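PDB 4O4V: triosephosphate isomerase from Trichomonas vaginalis, which catalyses the interconversion of D-glyceraldehyde 3-phosphate and dihydroxyacetone phosphate in glycolysis and gluconeogenesis, working as a homodimeric TIM-barrel isomerase. Local coordinates for the sodium ion site. Residues are numbered along the deposited sequence; one frame, centred on the assembly and turned at random.

The sodium ion site. Residues 4, 221-228, 251-252. With NA (sodium ion), chain B.
At least five oxygens hold the sodium ion in a near square-pyramidal shell. Val227 O forms the apex, 2.3 Å from NA. Around the base, Cys224 O at 2.3 Å from NA faces Ser251 OG across the ion, with an O–NA–OG angle of about 157°. Ala222 O, also 2.3 Å from NA, lies opposite a water whose oxygen is 2.4 Å from the metal. Three of these ligands are backbone carbonyls, so the turn running from the end of helix 218-222 towards strand 229-232 curls around the cation. Ala222 closes that helix, and its C-terminal carbonyl end may add a favourable dipole. Ser251 brings in the C-terminal tail: its OG is anti to the backbone N (chi1 -171°), which turns the hydroxyl oxygen to the metal, 2.4 Å from NA. The ion thus ties the tail to the turn, a role that looks structural rather than catalytic; the sodium itself may have come from the crystallisation or purification medium.

In the second shell, Pro225 O steadies the bound water through a hydrogen bond. The side chain of Cys224 (chi1 -67°) carries its thiol away from the metal, and it is the carbonyl of this residue that binds the ion. The Asp228 carboxylate sits beyond the first shell and may soften the positive charge. Phe4 approaches the shell where the Val227, Ser251 and Ala222 ligands converge, its ring carbon CE1 4.5 Å from NA.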
loop_
_atom_site.group_PDB
_atom_site.type_symbol
_atom_site.label_atom_id
_atom_site.label_comp_id
_atom_site.label_asym_id
_atom_site.label_seq_id
_atom_site.Cartn_x
_atom_site.Cartn_y
_atom_site.Cartn_z
ATOM N N PHE A 4 3.910 -0.045 -29.727
ATOM C CA PHE A 4 3.340 -1.163 -28.967
ATOM C C PHE A 4 3.869 -1.108 -27.544
ATOM O O PHE A 4 5.043 -0.797 -27.325
ATOM C CB PHE A 4 3.718 -2.482 -29.642
ATOM C CG PHE A 4 2.822 -3.661 -29.294
ATOM C CD1 PHE A 4 1.616 -3.835 -29.927
ATOM C CD2 PHE A 4 3.213 -4.643 -28.386
ATOM C CE1 PHE A 4 0.824 -4.927 -29.717
ATOM C CE2 PHE A 4 2.407 -5.739 -28.161
ATOM C CZ PHE A 4 1.218 -5.885 -28.825
ATOM N N LEU A 221 -3.949 -11.607 -30.537
ATOM C CA LEU A 221 -4.410 -10.381 -29.921
ATOM C C LEU A 221 -3.651 -9.166 -30.420
ATOM O O LEU A 221 -4.247 -8.118 -30.720
ATOM C CB LEU A 221 -4.329 -10.479 -28.397
ATOM C CG LEU A 221 -5.373 -11.363 -27.725
ATOM C CD1 LEU A 221 -4.914 -11.775 -26.335
ATOM C CD2 LEU A 221 -6.695 -10.607 -27.637
ATOM N N ALA A 222 -2.336 -9.286 -30.522
ATOM C CA ALA A 222 -1.518 -8.156 -30.962
ATOM C C ALA A 222 -1.919 -7.665 -32.339
ATOM O O ALA A 222 -1.856 -6.474 -32.641
ATOM C CB ALA A 222 -0.038 -8.561 -30.954
ATOM N N ALA A 223 -2.287 -8.590 -33.214
ATOM C CA ALA A 223 -2.670 -8.245 -34.576
ATOM C C ALA A 223 -3.954 -7.450 -34.651
ATOM O O ALA A 223 -4.222 -6.834 -35.693
ATOM C CB ALA A 223 -2.793 -9.522 -35.417
ATOM N N CYS A 224 -4.778 -7.422 -33.629
ATOM C CA CYS A 224 -6.004 -6.637 -33.681
ATOM C C CYS A 224 -5.661 -5.159 -33.832
ATOM O O CYS A 224 -4.750 -4.650 -33.170
ATOM C CB CYS A 224 -6.778 -6.838 -32.399
ATOM S SG CYS A 224 -7.441 -8.480 -32.125
ATOM N N PRO A 225 -6.386 -4.445 -34.716
ATOM C CA PRO A 225 -5.940 -3.078 -35.056
ATOM C C PRO A 225 -6.004 -2.076 -33.915
ATOM O O PRO A 225 -5.212 -1.139 -33.879
ATOM C CB PRO A 225 -6.879 -2.681 -36.195
ATOM C CG PRO A 225 -8.026 -3.582 -36.092
ATOM C CD PRO A 225 -7.486 -4.906 -35.569
ATOM N N ASP A 226 -6.960 -2.213 -32.998
ATOM C CA ASP A 226 -7.064 -1.270 -31.892
ATOM C C ASP A 226 -6.385 -1.685 -30.613
ATOM O O ASP A 226 -6.414 -0.947 -29.637
ATOM C CB ASP A 226 -8.498 -0.859 -31.659
ATOM C CG ASP A 226 -9.017 -0.012 -32.804
ATOM O OD1 ASP A 226 -8.777 1.210 -32.802
ATOM O OD2 ASP A 226 -9.640 -0.590 -33.720
ATOM N N VAL A 227 -5.810 -2.887 -30.606
ATOM C CA VAL A 227 -5.049 -3.383 -29.463
ATOM C C VAL A 227 -3.600 -2.966 -29.637
ATOM O O VAL A 227 -2.914 -3.415 -30.562
ATOM C CB VAL A 227 -5.175 -4.932 -29.353
ATOM C CG1 VAL A 227 -4.281 -5.473 -28.236
ATOM C CG2 VAL A 227 -6.605 -5.321 -29.092
ATOM N N ASP A 228 -3.126 -2.111 -28.733
ATOM C CA ASP A 228 -1.781 -1.562 -28.812
ATOM C C ASP A 228 -0.793 -2.217 -27.865
ATOM O O ASP A 228 0.345 -1.725 -27.707
ATOM C CB ASP A 228 -1.806 -0.059 -28.500
ATOM C CG ASP A 228 -2.699 0.735 -29.411
ATOM O OD1 ASP A 228 -2.702 0.487 -30.666
ATOM O OD2 ASP A 228 -3.369 1.634 -28.934
ATOM N N SER A 251 1.660 -6.702 -34.712
ATOM C CA SER A 251 0.780 -5.549 -34.656
ATOM C C SER A 251 1.235 -4.569 -35.708
ATOM O O SER A 251 2.382 -4.168 -35.739
ATOM C CB SER A 251 0.823 -4.924 -33.257
ATOM O OG SER A 251 -0.168 -3.919 -33.101
ATOM N N LYS A 252 0.322 -4.188 -36.577
ATOM C CA LYS A 252 0.630 -3.247 -37.648
ATOM C C LYS A 252 0.229 -1.866 -37.164
ATOM O O LYS A 252 0.997 -0.916 -37.298
ATOM C CB LYS A 252 -0.135 -3.611 -38.931
ATOM O OXT LYS A 252 -0.870 -1.671 -36.616
HETATM NA NA NA B . -2.497 -4.221 -32.678
HETATM O O HOH W 1 -2.612 -2.129 -33.806
#